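Local structure of NAD-dependent protein deacylase 2 (Archaeoglobus fulgidus, 4TWJ) at residues A[192-197]-A[213-218]; A[20-25]-A[83-88]; A[66-71]-A[145-150]. The protein deacylates lysine side chains of proteins at the expense of NAD, removing the acetyl group from the archaeal chromatin protein Alba and so raising its affinity for DNA. One frame throughout, in Å; residues are numbered along the deposited sequence.

Contact 1: A[192-197]-A[213-218]; sequences SSLVVY and MIIVNA. With ACT (acetate ion), chain F.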
ATOM      1  N   SER A 192      -5.810  -4.225  -4.342  1.00 14.46           N
ATOM      2  CA  SER A 192      -4.703  -4.400  -5.290  1.00 14.85           C
ATOM      3  C   SER A 192      -5.056  -5.413  -6.372  1.00 15.48           C
ATOM      4  O   SER A 192      -5.644  -6.455  -6.088  1.00 15.14           O
ATOM      5  CB  SER A 192      -3.428  -4.842  -4.571  1.00 14.80           C
ATOM      6  OG  SER A 192      -2.367  -5.033  -5.500  1.00 14.62           O
ATOM      7  N   SER A 193      -4.670  -5.109  -7.610  1.00 16.98           N
ATOM      8  CA  SER A 193      -4.877  -6.025  -8.737  1.00 17.66           C
ATOM      9  C   SER A 193      -3.719  -7.019  -8.903  1.00 17.45           C
ATOM     10  O   SER A 193      -3.785  -7.913  -9.746  1.00 18.10           O
ATOM     11  CB  SER A 193      -5.113  -5.244 -10.039  1.00 18.66           C
ATOM     12  OG  SER A 193      -4.149  -4.226 -10.215  1.00 19.84           O
ATOM     13  N   LEU A 194      -2.669  -6.861  -8.096  1.00 16.74           N
ATOM     14  CA  LEU A 194      -1.543  -7.797  -8.060  1.00 16.26           C
ATOM     15  C   LEU A 194      -0.850  -7.928  -9.420  1.00 15.69           C
ATOM     16  O   LEU A 194      -0.533  -9.029  -9.877  1.00 16.22           O
ATOM     17  CB  LEU A 194      -1.983  -9.161  -7.508  1.00 16.50           C
ATOM     18  CG  LEU A 194      -2.619  -9.082  -6.114  1.00 16.58           C
ATOM     19  CD1 LEU A 194      -3.170 -10.427  -5.674  1.00 16.64           C
ATOM     20  CD2 LEU A 194      -1.613  -8.557  -5.098  1.00 16.39           C
ATOM     21  N   VAL A 195      -0.602  -6.777 -10.039  1.00 15.14           N
ATOM     22  CA  VAL A 195       0.103  -6.701 -11.320  1.00 14.62           C
ATOM     23  C   VAL A 195       1.436  -5.948 -11.219  1.00 14.00           C
ATOM     24  O   VAL A 195       2.130  -5.790 -12.223  1.00 14.23           O
ATOM     25  CB  VAL A 195      -0.779  -6.048 -12.414  1.00 14.99           C
ATOM     26  CG1 VAL A 195      -1.985  -6.926 -12.710  1.00 15.28           C
ATOM     27  CG2 VAL A 195      -1.213  -4.640 -12.028  1.00 15.08           C
ATOM     28  N   VAL A 196       1.789  -5.479 -10.024  1.00 13.09           N
ATOM     29  CA  VAL A 196       3.057  -4.779  -9.826  1.00 12.74           C
ATOM     30  C   VAL A 196       4.015  -5.641  -9.009  1.00 12.46           C
ATOM     31  O   VAL A 196       3.738  -5.988  -7.860  1.00 12.45           O
ATOM     32  CB  VAL A 196       2.859  -3.407  -9.157  1.00 12.65           C
ATOM     33  CG1 VAL A 196       4.204  -2.731  -8.927  1.00 12.69           C
ATOM     34  CG2 VAL A 196       1.962  -2.529 -10.018  1.00 12.79           C
ATOM     35  N   TYR A 197       5.132  -6.003  -9.636  1.00 12.03           N
ATOM     36  CA  TYR A 197       6.171  -6.791  -9.005  1.00 11.90           C
ATOM     37  C   TYR A 197       7.319  -5.877  -8.590  1.00 11.45           C
ATOM     38  O   TYR A 197       7.463  -4.772  -9.131  1.00 11.05           O
ATOM     39  CB  TYR A 197       6.677  -7.870  -9.968  1.00 12.26           C
ATOM     40  CG  TYR A 197       5.787  -9.087 -10.018  1.00 12.85           C
ATOM     41  CD1 TYR A 197       5.972 -10.136  -9.130  1.00 13.11           C
ATOM     42  CD2 TYR A 197       4.761  -9.187 -10.951  1.00 13.21           C
ATOM     43  CE1 TYR A 197       5.162 -11.255  -9.165  1.00 13.45           C
ATOM     44  CE2 TYR A 197       3.944 -10.306 -10.995  1.00 13.55           C
ATOM     45  CZ  TYR A 197       4.152 -11.335 -10.100  1.00 13.62           C
ATOM     46  OH  TYR A 197       3.347 -12.451 -10.138  1.00 14.39           O
ATOM     47  N   MET A 213      -5.810 -17.424   2.467  1.00 14.06           N
ATOM     48  CA  MET A 213      -5.713 -16.272   1.576  1.00 13.47           C
ATOM     49  C   MET A 213      -7.070 -15.605   1.381  1.00 13.24           C
ATOM     50  O   MET A 213      -8.030 -16.251   0.957  1.00 13.46           O
ATOM     51  CB  MET A 213      -5.161 -16.717   0.222  1.00 13.16           C
ATOM     52  CG  MET A 213      -3.816 -17.425   0.271  1.00 12.95           C
ATOM     53  SD  MET A 213      -2.450 -16.439   0.922  1.00 12.68           S
ATOM     54  CE  MET A 213      -2.443 -15.076  -0.237  1.00 12.92           C
ATOM     55  N   ILE A 214      -7.131 -14.307   1.679  1.00 12.94           N
ATOM     56  CA  ILE A 214      -8.350 -13.509   1.544  1.00 13.04           C
ATOM     57  C   ILE A 214      -8.078 -12.345   0.591  1.00 13.15           C
ATOM     58  O   ILE A 214      -7.022 -11.721   0.668  1.00 13.05           O
ATOM     59  CB  ILE A 214      -8.800 -12.928   2.906  1.00 12.98           C
ATOM     60  CG1 ILE A 214      -9.037 -14.047   3.929  1.00 13.04           C
ATOM     61  CG2 ILE A 214     -10.059 -12.082   2.748  1.00 13.04           C
ATOM     62  CD1 ILE A 214      -8.996 -13.575   5.363  1.00 13.10           C
ATOM     63  N   ILE A 215      -9.018 -12.055  -0.309  1.00 13.38           N
ATOM     64  CA  ILE A 215      -8.896 -10.877  -1.170  1.00 13.57           C
ATOM     65  C   ILE A 215     -10.182 -10.055  -1.131  1.00 13.99           C
ATOM     66  O   ILE A 215     -11.282 -10.607  -1.176  1.00 13.90           O
ATOM     67  CB  ILE A 215      -8.483 -11.252  -2.619  1.00 13.50           C
ATOM     68  CG1 ILE A 215      -8.196 -10.000  -3.450  1.00 13.50           C
ATOM     69  CG2 ILE A 215      -9.525 -12.134  -3.300  1.00 13.49           C
ATOM     70  CD1 ILE A 215      -7.340 -10.287  -4.664  1.00 13.49           C
ATOM     71  N   VAL A 216     -10.019  -8.739  -1.012  1.00 14.54           N
ATOM     72  CA  VAL A 216     -11.121  -7.787  -1.020  1.00 15.24           C
ATOM     73  C   VAL A 216     -10.812  -6.728  -2.075  1.00 15.99           C
ATOM     74  O   VAL A 216      -9.828  -6.000  -1.954  1.00 15.95           O
ATOM     75  CB  VAL A 216     -11.289  -7.103   0.353  1.00 15.28           C
ATOM     76  CG1 VAL A 216     -12.429  -6.090   0.320  1.00 15.43           C
ATOM     77  CG2 VAL A 216     -11.520  -8.139   1.444  1.00 15.31           C
ATOM     78  N   ASN A 217     -11.654  -6.656  -3.104  1.00 16.80           N
ATOM     79  CA  ASN A 217     -11.450  -5.738  -4.220  1.00 17.58           C
ATOM     80  C   ASN A 217     -12.780  -5.310  -4.812  1.00 18.58           C
ATOM     81  O   ASN A 217     -13.771  -6.024  -4.690  1.00 18.60           O
ATOM     82  CB  ASN A 217     -10.636  -6.412  -5.328  1.00 17.74           C
ATOM     83  CG  ASN A 217      -9.140  -6.194  -5.196  1.00 17.69           C
ATOM     84  OD1 ASN A 217      -8.685  -5.119  -4.804  1.00 17.21           O
ATOM     85  ND2 ASN A 217      -8.364  -7.205  -5.572  1.00 17.93           N
ATOM     86  N   ALA A 218     -12.785  -4.160  -5.473  1.00 20.03           N
ATOM     87  CA  ALA A 218     -13.964  -3.704  -6.211  1.00 21.50           C
ATOM     88  C   ALA A 218     -14.224  -4.569  -7.450  1.00 22.92           C
ATOM     89  O   ALA A 218     -15.373  -4.716  -7.877  1.00 24.08           O
ATOM     90  CB  ALA A 218     -13.799  -2.247  -6.612  1.00 21.57           C
TER
HETATM   91  C   ACT F 304      -3.611  -1.590  -7.789  1.00 34.89           C
HETATM   92  O   ACT F 304      -3.452  -2.668  -8.396  1.00 35.58           O
HETATM   93  OXT ACT F 304      -2.745  -1.147  -7.006  1.00 35.37           O
HETATM   94  CH3 ACT F 304      -4.874  -0.813  -8.006  1.00 35.31           C
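S192 meets N217 through its backbone: N217 ND2 donates to S192 O at 2.9 Å with an N-H...O angle of 156°. The amide nitrogen approaches from above the carbonyl plane, 43° out of it. An alanine in place of this asparagine removes the donor and would probably leave S192 O without its mate, so that the turn and the strand end would be less firmly joined. The S192 side chain turns the other way, its OG anti to the backbone N (chi1 179°). From there it accepts from L194 N at 3.2 Å, which makes an ST turn, and also bonds to Q100. Next along the chain, S193 N donates almost straight to ACT O of an acetate ion, probably from the crystallisation liquor, at 2.8 Å. L194 then directs its side chain toward the strand, and its CD1 meets I215 CD1 loosely at 4.3 Å; A223 and P203 also pack on L194. Beyond it, V195 and Y197 hold the bound peptide by backbone hydrogen bonds. S192, S193, N217 and A218 all belong to the NAD-binding site, and their setting, a turn after one parallel strand facing the C-terminal end of the next, is that of a Rossmann-fold nucleotide pocket.

Contact 2: A[20-25]-A[83-88]; sequences VFTGAG and YAIAEL. With ACT (acetate ion), chain F.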
ATOM      1  N   VAL A  20      -1.870  -7.967   6.381  1.00 10.50           N
ATOM      2  CA  VAL A  20      -2.698  -7.267   5.403  1.00 10.55           C
ATOM      3  C   VAL A  20      -1.799  -6.615   4.355  1.00 10.47           C
ATOM      4  O   VAL A  20      -0.767  -6.041   4.695  1.00 10.62           O
ATOM      5  CB  VAL A  20      -3.602  -6.219   6.079  1.00 10.61           C
ATOM      6  CG1 VAL A  20      -4.382  -5.425   5.040  1.00 10.72           C
ATOM      7  CG2 VAL A  20      -4.549  -6.908   7.049  1.00 10.66           C
ATOM      8  N   PHE A  21      -2.206  -6.728   3.092  1.00 10.15           N
ATOM      9  CA  PHE A  21      -1.443  -6.250   1.937  1.00 10.12           C
ATOM     10  C   PHE A  21      -2.364  -5.314   1.158  1.00 10.32           C
ATOM     11  O   PHE A  21      -3.459  -5.722   0.760  1.00 10.25           O
ATOM     12  CB  PHE A  21      -1.024  -7.457   1.093  1.00  9.97           C
ATOM     13  CG  PHE A  21      -0.305  -7.119  -0.187  1.00 10.05           C
ATOM     14  CD1 PHE A  21       1.077  -7.223  -0.268  1.00 10.13           C
ATOM     15  CD2 PHE A  21      -1.016  -6.763  -1.330  1.00 10.16           C
ATOM     16  CE1 PHE A  21       1.741  -6.953  -1.455  1.00 10.22           C
ATOM     17  CE2 PHE A  21      -0.356  -6.492  -2.519  1.00 10.27           C
ATOM     18  CZ  PHE A  21       1.023  -6.587  -2.578  1.00 10.26           C
ATOM     19  N   THR A  22      -1.945  -4.065   0.957  1.00 10.66           N
ATOM     20  CA  THR A  22      -2.818  -3.080   0.312  1.00 11.05           C
ATOM     21  C   THR A  22      -2.193  -2.390  -0.889  1.00 11.43           C
ATOM     22  O   THR A  22      -0.976  -2.218  -0.964  1.00 11.23           O
ATOM     23  CB  THR A  22      -3.292  -2.003   1.309  1.00 11.12           C
ATOM     24  OG1 THR A  22      -2.182  -1.198   1.728  1.00 11.44           O
ATOM     25  CG2 THR A  22      -3.934  -2.656   2.525  1.00 11.14           C
ATOM     26  N   GLY A  23      -3.061  -1.982  -1.811  1.00 12.23           N
ATOM     27  CA  GLY A  23      -2.676  -1.203  -2.983  1.00 12.85           C
ATOM     28  C   GLY A  23      -3.597  -0.013  -3.173  1.00 13.84           C
ATOM     29  O   GLY A  23      -4.333   0.373  -2.257  1.00 13.80           O
ATOM     30  N   ALA A  24      -3.568   0.552  -4.379  1.00 14.77           N
ATOM     31  CA  ALA A  24      -4.217   1.837  -4.662  1.00 16.05           C
ATOM     32  C   ALA A  24      -5.736   1.845  -4.489  1.00 17.22           C
ATOM     33  O   ALA A  24      -6.324   2.913  -4.295  1.00 17.73           O
ATOM     34  CB  ALA A  24      -3.852   2.310  -6.062  1.00 16.32           C
ATOM     35  N   GLY A  25      -6.367   0.674  -4.557  1.00 18.15           N
ATOM     36  CA  GLY A  25      -7.818   0.557  -4.402  1.00 19.42           C
ATOM     37  C   GLY A  25      -8.359   1.097  -3.087  1.00 20.84           C
ATOM     38  O   GLY A  25      -9.514   1.525  -3.014  1.00 21.47           O
ATOM     39  N   TYR A  83      -9.083   2.562   9.024  1.00 17.33           N
ATOM     40  CA  TYR A  83      -9.377   2.474  10.453  1.00 17.69           C
ATOM     41  C   TYR A  83      -9.660   1.036  10.886  1.00 17.04           C
ATOM     42  O   TYR A  83      -9.260   0.632  11.976  1.00 17.24           O
ATOM     43  CB  TYR A  83     -10.532   3.401  10.836  1.00 18.60           C
ATOM     44  CG  TYR A  83     -10.136   4.859  10.812  1.00 19.42           C
ATOM     45  CD1 TYR A  83      -9.182   5.350  11.698  1.00 20.00           C
ATOM     46  CD2 TYR A  83     -10.702   5.744   9.897  1.00 20.22           C
ATOM     47  CE1 TYR A  83      -8.802   6.679  11.678  1.00 20.56           C
ATOM     48  CE2 TYR A  83     -10.331   7.076   9.874  1.00 20.72           C
ATOM     49  CZ  TYR A  83      -9.381   7.538  10.765  1.00 20.88           C
ATOM     50  OH  TYR A  83      -9.004   8.859  10.749  1.00 22.16           O
ATOM     51  N   ALA A  84     -10.327   0.269  10.027  1.00 16.31           N
ATOM     52  CA  ALA A  84     -10.593  -1.143  10.314  1.00 15.84           C
ATOM     53  C   ALA A  84      -9.292  -1.933  10.436  1.00 15.37           C
ATOM     54  O   ALA A  84      -9.128  -2.734  11.357  1.00 15.22           O
ATOM     55  CB  ALA A  84     -11.483  -1.748   9.244  1.00 15.91           C
ATOM     56  N   ILE A  85      -8.368  -1.695   9.511  1.00 15.05           N
ATOM     57  CA  ILE A  85      -7.070  -2.370   9.529  1.00 14.68           C
ATOM     58  C   ILE A  85      -6.260  -1.960  10.764  1.00 14.90           C
ATOM     59  O   ILE A  85      -5.607  -2.799  11.383  1.00 14.93           O
ATOM     60  CB  ILE A  85      -6.296  -2.112   8.212  1.00 14.57           C
ATOM     61  CG1 ILE A  85      -7.012  -2.819   7.057  1.00 14.57           C
ATOM     62  CG2 ILE A  85      -4.857  -2.601   8.310  1.00 14.60           C
ATOM     63  CD1 ILE A  85      -6.593  -2.346   5.683  1.00 14.30           C
ATOM     64  N   ALA A  86      -6.321  -0.680  11.126  1.00 15.24           N
ATOM     65  CA  ALA A  86      -5.708  -0.204  12.362  1.00 15.59           C
ATOM     66  C   ALA A  86      -6.301  -0.910  13.583  1.00 15.82           C
ATOM     67  O   ALA A  86      -5.570  -1.297  14.493  1.00 16.06           O
ATOM     68  CB  ALA A  86      -5.870   1.306  12.491  1.00 15.69           C
ATOM     69  N   GLU A  87      -7.619  -1.089  13.591  1.00 16.31           N
ATOM     70  CA  GLU A  87      -8.301  -1.747  14.713  1.00 17.12           C
ATOM     71  C   GLU A  87      -7.907  -3.223  14.836  1.00 17.01           C
ATOM     72  O   GLU A  87      -7.722  -3.731  15.944  1.00 16.73           O
ATOM     73  CB  GLU A  87      -9.823  -1.594  14.579  1.00 17.89           C
ATOM     74  CG  GLU A  87     -10.652  -2.220  15.700  1.00 18.84           C
ATOM     75  CD  GLU A  87     -10.361  -1.654  17.078  1.00 19.85           C
ATOM     76  OE1 GLU A  87      -9.753  -0.570  17.189  1.00 20.69           O
ATOM     77  OE2 GLU A  87     -10.758  -2.302  18.069  1.00 21.28           O
ATOM     78  N   LEU A  88      -7.759  -3.908  13.704  1.00 16.77           N
ATOM     79  CA  LEU A  88      -7.318  -5.306  13.728  1.00 16.53           C
ATOM     80  C   LEU A  88      -5.905  -5.459  14.301  1.00 16.96           C
ATOM     81  O   LEU A  88      -5.596  -6.479  14.915  1.00 16.29           O
ATOM     82  CB  LEU A  88      -7.400  -5.936  12.331  1.00 16.35           C
ATOM     83  CG  LEU A  88      -8.815  -6.192  11.809  1.00 16.31           C
ATOM     84  CD1 LEU A  88      -8.795  -6.541  10.328  1.00 16.45           C
ATOM     85  CD2 LEU A  88      -9.509  -7.283  12.614  1.00 16.34           C
TER
HETATM   86  C   ACT F 304      -3.611  -1.590  -7.789  1.00 34.89           C
HETATM   87  O   ACT F 304      -3.452  -2.668  -8.396  1.00 35.58           O
HETATM   88  OXT ACT F 304      -2.745  -1.147  -7.006  1.00 35.37           O
HETATM   89  CH3 ACT F 304      -4.874  -0.813  -8.006  1.00 35.31           C
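No flat group enters the contact of V20 and T22 with I85: the one ring on residues 20-25, that of F21, hangs from the strand's other side, where L194 CD2 comes within 3.5 Å of its ring atom CE2. The atoms that touch across the contact are all methyl carbons. The motif is the beta-alpha-beta crossover of a Rossmann fold, in which helix 80-90 leads into strand 94-99 and packs against strand 18-22 beside it in the parallel sheet. I85 carries the helix side of the contact. Its CG1 lies anti to the carbonyl carbon, and the extended second torsion (164°) drives CD1 out to the strand. There CD1 lies 3.8 Å from V20 CG1, the two side chains crossing at a slant, and 4.1 Å from T22 CG2, which it meets tip to tip. V97 closes on I85 from the neighbouring strand. T22 thus spends its methyl on the helix, while its buried OG1 is satisfied by T99 and H106. Past T22 the chain leaves the strand through G23, A24 and G25 of the NAD-binding site, where the acetate ion is held: A24 N donates to ACT OXT at 3.2 Å, with an angle of 160° at the hydrogen.

Contact 3: A[66-71]-A[145-150]; sequences FSMEMK and GEIPRC. With ZN (zinc ion), chain C.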
ATOM      1  N   PHE A  66       1.721  15.449 -12.742  1.00 16.18           N
ATOM      2  CA  PHE A  66       0.901  14.245 -12.616  1.00 17.04           C
ATOM      3  C   PHE A  66       0.481  14.025 -11.161  1.00 17.03           C
ATOM      4  O   PHE A  66      -0.678  13.725 -10.887  1.00 17.48           O
ATOM      5  CB  PHE A  66       1.657  13.025 -13.146  1.00 17.59           C
ATOM      6  CG  PHE A  66       0.954  11.720 -12.899  1.00 18.64           C
ATOM      7  CD1 PHE A  66      -0.221  11.411 -13.574  1.00 19.47           C
ATOM      8  CD2 PHE A  66       1.467  10.799 -11.993  1.00 19.54           C
ATOM      9  CE1 PHE A  66      -0.871  10.207 -13.350  1.00 20.10           C
ATOM     10  CE2 PHE A  66       0.822   9.592 -11.765  1.00 19.99           C
ATOM     11  CZ  PHE A  66      -0.350   9.298 -12.444  1.00 20.01           C
ATOM     12  N   SER A  67       1.420  14.206 -10.235  1.00 17.12           N
ATOM     13  CA  SER A  67       1.141  14.037  -8.809  1.00 17.46           C
ATOM     14  C   SER A  67       0.112  15.048  -8.301  1.00 17.92           C
ATOM     15  O   SER A  67      -0.700  14.728  -7.429  1.00 18.03           O
ATOM     16  CB  SER A  67       2.433  14.148  -7.990  1.00 17.52           C
ATOM     17  OG  SER A  67       3.344  13.114  -8.323  1.00 17.83           O
ATOM     18  N   MET A  68       0.148  16.262  -8.845  1.00 18.33           N
ATOM     19  CA  MET A  68      -0.827  17.295  -8.488  1.00 19.38           C
ATOM     20  C   MET A  68      -2.232  16.911  -8.933  1.00 21.53           C
ATOM     21  O   MET A  68      -3.204  17.179  -8.226  1.00 22.29           O
ATOM     22  CB  MET A  68      -0.449  18.635  -9.118  1.00 18.84           C
ATOM     23  CG  MET A  68       0.759  19.287  -8.479  1.00 18.43           C
ATOM     24  SD  MET A  68       1.397  20.643  -9.468  1.00 18.03           S
ATOM     25  CE  MET A  68       2.754  21.167  -8.420  1.00 17.97           C
ATOM     26  N   GLU A  69      -2.334  16.293 -10.108  1.00 23.64           N
ATOM     27  CA  GLU A  69      -3.617  15.799 -10.608  1.00 26.23           C
ATOM     28  C   GLU A  69      -4.105  14.614  -9.780  1.00 27.23           C
ATOM     29  O   GLU A  69      -5.287  14.531  -9.447  1.00 27.93           O
ATOM     30  CB  GLU A  69      -3.504  15.388 -12.079  1.00 27.41           C
ATOM     31  CG  GLU A  69      -3.268  16.553 -13.027  1.00 28.97           C
ATOM     32  CD  GLU A  69      -3.072  16.124 -14.472  1.00 30.77           C
ATOM     33  OE1 GLU A  69      -3.347  16.947 -15.372  1.00 32.84           O
ATOM     34  OE2 GLU A  69      -2.639  14.975 -14.718  1.00 32.59           O
ATOM     35  N   MET A  70      -3.191  13.705  -9.451  1.00 29.34           N
ATOM     36  CA  MET A  70      -3.532  12.494  -8.699  1.00 31.26           C
ATOM     37  C   MET A  70      -3.987  12.778  -7.268  1.00 32.49           C
ATOM     38  O   MET A  70      -4.850  12.070  -6.751  1.00 32.02           O
ATOM     39  CB  MET A  70      -2.349  11.519  -8.666  1.00 32.17           C
ATOM     40  CG  MET A  70      -2.034  10.851  -9.995  1.00 33.15           C
ATOM     41  SD  MET A  70      -3.391   9.852 -10.640  1.00 35.41           S
ATOM     42  CE  MET A  70      -4.130  10.976 -11.824  1.00 35.17           C
ATOM     43  N   LYS A  71      -3.414  13.801  -6.634  1.00 33.93           N
ATOM     44  CA  LYS A  71      -3.758  14.135  -5.245  1.00 34.90           C
ATOM     45  C   LYS A  71      -5.261  14.381  -5.081  1.00 35.58           C
ATOM     46  O   LYS A  71      -5.847  14.020  -4.060  1.00 35.43           O
ATOM     47  CB  LYS A  71      -2.961  15.356  -4.748  1.00 35.48           C
ATOM     48  CG  LYS A  71      -3.620  16.701  -5.025  1.00 35.85           C
ATOM     49  CD  LYS A  71      -2.696  17.871  -4.741  1.00 36.15           C
ATOM     50  CE  LYS A  71      -3.388  19.201  -4.998  1.00 36.74           C
ATOM     51  NZ  LYS A  71      -4.571  19.417  -4.120  1.00 37.41           N
ATOM     52  N   GLY A 145       0.170  24.429  -7.061  1.00 18.86           N
ATOM     53  CA  GLY A 145       0.661  24.075  -8.387  1.00 18.29           C
ATOM     54  C   GLY A 145       2.086  24.520  -8.667  1.00 17.83           C
ATOM     55  O   GLY A 145       2.521  24.540  -9.820  1.00 17.81           O
ATOM     56  N   GLU A 146       2.824  24.870  -7.619  1.00 17.41           N
ATOM     57  CA  GLU A 146       4.237  25.199  -7.766  1.00 17.36           C
ATOM     58  C   GLU A 146       5.041  23.937  -7.490  1.00 16.49           C
ATOM     59  O   GLU A 146       4.992  23.402  -6.386  1.00 15.95           O
ATOM     60  CB  GLU A 146       4.618  26.334  -6.823  1.00 18.24           C
ATOM     61  CG  GLU A 146       4.101  27.680  -7.314  1.00 19.29           C
ATOM     62  CD  GLU A 146       3.951  28.719  -6.221  1.00 20.28           C
ATOM     63  OE1 GLU A 146       3.898  29.920  -6.564  1.00 20.95           O
ATOM     64  OE2 GLU A 146       3.875  28.346  -5.028  1.00 21.72           O
ATOM     65  N   ILE A 147       5.756  23.441  -8.498  1.00 15.75           N
ATOM     66  CA  ILE A 147       6.446  22.163  -8.352  1.00 15.16           C
ATOM     67  C   ILE A 147       7.625  22.297  -7.393  1.00 14.45           C
ATOM     68  O   ILE A 147       8.240  23.361  -7.306  1.00 14.12           O
ATOM     69  CB  ILE A 147       6.939  21.569  -9.695  1.00 15.60           C
ATOM     70  CG1 ILE A 147       8.007  22.455 -10.342  1.00 15.99           C
ATOM     71  CG2 ILE A 147       5.762  21.342 -10.640  1.00 15.78           C
ATOM     72  CD1 ILE A 147       8.868  21.723 -11.347  1.00 16.35           C
ATOM     73  N   PRO A 148       7.937  21.219  -6.661  1.00 14.05           N
ATOM     74  CA  PRO A 148       9.137  21.228  -5.835  1.00 14.04           C
ATOM     75  C   PRO A 148      10.384  21.575  -6.649  1.00 14.14           C
ATOM     76  O   PRO A 148      10.597  21.026  -7.732  1.00 14.27           O
ATOM     77  CB  PRO A 148       9.197  19.797  -5.297  1.00 13.90           C
ATOM     78  CG  PRO A 148       7.768  19.393  -5.228  1.00 13.94           C
ATOM     79  CD  PRO A 148       7.142  19.999  -6.449  1.00 14.00           C
ATOM     80  N   ARG A 149      11.163  22.519  -6.130  1.00 14.21           N
ATOM     81  CA  ARG A 149      12.446  22.907  -6.697  1.00 14.70           C
ATOM     82  C   ARG A 149      13.434  22.894  -5.545  1.00 14.12           C
ATOM     83  O   ARG A 149      13.066  23.202  -4.412  1.00 13.77           O
ATOM     84  CB  ARG A 149      12.378  24.318  -7.286  1.00 15.65           C
ATOM     85  CG  ARG A 149      11.480  24.474  -8.502  1.00 16.78           C
ATOM     86  CD  ARG A 149      12.135  24.007  -9.788  1.00 17.42           C
ATOM     87  NE  ARG A 149      13.343  24.768 -10.123  1.00 18.19           N
ATOM     88  CZ  ARG A 149      13.373  25.945 -10.753  1.00 18.85           C
ATOM     89  NH1 ARG A 149      12.256  26.556 -11.154  1.00 19.03           N
ATOM     90  NH2 ARG A 149      14.549  26.521 -10.998  1.00 19.32           N
ATOM     91  N   CYS A 150      14.683  22.550  -5.824  1.00 13.91           N
ATOM     92  CA  CYS A 150      15.703  22.580  -4.784  1.00 14.26           C
ATOM     93  C   CYS A 150      16.047  24.022  -4.433  1.00 14.77           C
ATOM     94  O   CYS A 150      16.435  24.800  -5.302  1.00 14.71           O
ATOM     95  CB  CYS A 150      16.951  21.867  -5.249  1.00 14.09           C
ATOM     96  SG  CYS A 150      18.263  21.815  -4.011  1.00 14.08           S
TER
HETATM   97 ZN    ZN C 301      19.934  20.808  -5.279  1.00 15.18          ZN
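A Schellman motif closes helix 139-143 at G145, and the main chain there is where M68 of helix 60-73 makes its contact, in the smaller domain that carries the zinc site. G145 has a positive phi of 84°, at which any CB would be jammed against the preceding carbonyl oxygen; the backbone angles alone thus account for the glycine. M68 lies against the main chain of this residue. Its CG stands anti to the carbonyl carbon, and the rest of the chain is fully extended (chi3 179°), which carries the thioether straight out from the helix. SD comes to rest 3.7 Å from G145 CA, and the terminal methyl CE reaches 3.4 Å from G145 C. The same methyl passes on to E146 C at 3.7 Å and touches the branch methyl CG2 of I147, also at 3.7 Å. I147 only brushes this contact with CG2; its longer arm leads away from M68, and R61, W64 and E65, one to two turns earlier on helix 60-73, also pack on its side chain. F142 adds to the same interface, touching S67, M68 and K71. F66 and M70 lie on another part of the helix, M70 CG over one ring face of F66 near the rim, and both pack on the modified side chain of the bound peptide. At the far end of residues 145-150, C150 SG binds the zinc ion at 2.3 Å, with C126, C129 and C153 completing the four-cysteine site. No hydrogen bond or salt bridge spans the two segments. Their attachment therefore rests on the fit of one flexible methionine arm against peptide carbons and a methyl, a contact that is close but weakly directional.

Contacts 1 and 2 are buried and belong to the same parallel sheet, 12 Å apart between centres; they touch through F21, which faces the 192-197 loop, and share one acetate ion between the NAD-binding turns that follow two adjacent strands. Contact 3 is a surface contact, its centre 28 Å from contact 1 and 26 Å from contact 2, although helices 60-73 and 80-90 are consecutive in the chain. The chemistry follows the place. A directed amide bond joins the segments at the rim of the nucleotide pocket, branched aliphatic carbons alone seal helix to sheet in the core, and a methionine laid on backbone and a methyl helps join helix 60-73 to the zinc-bearing loop.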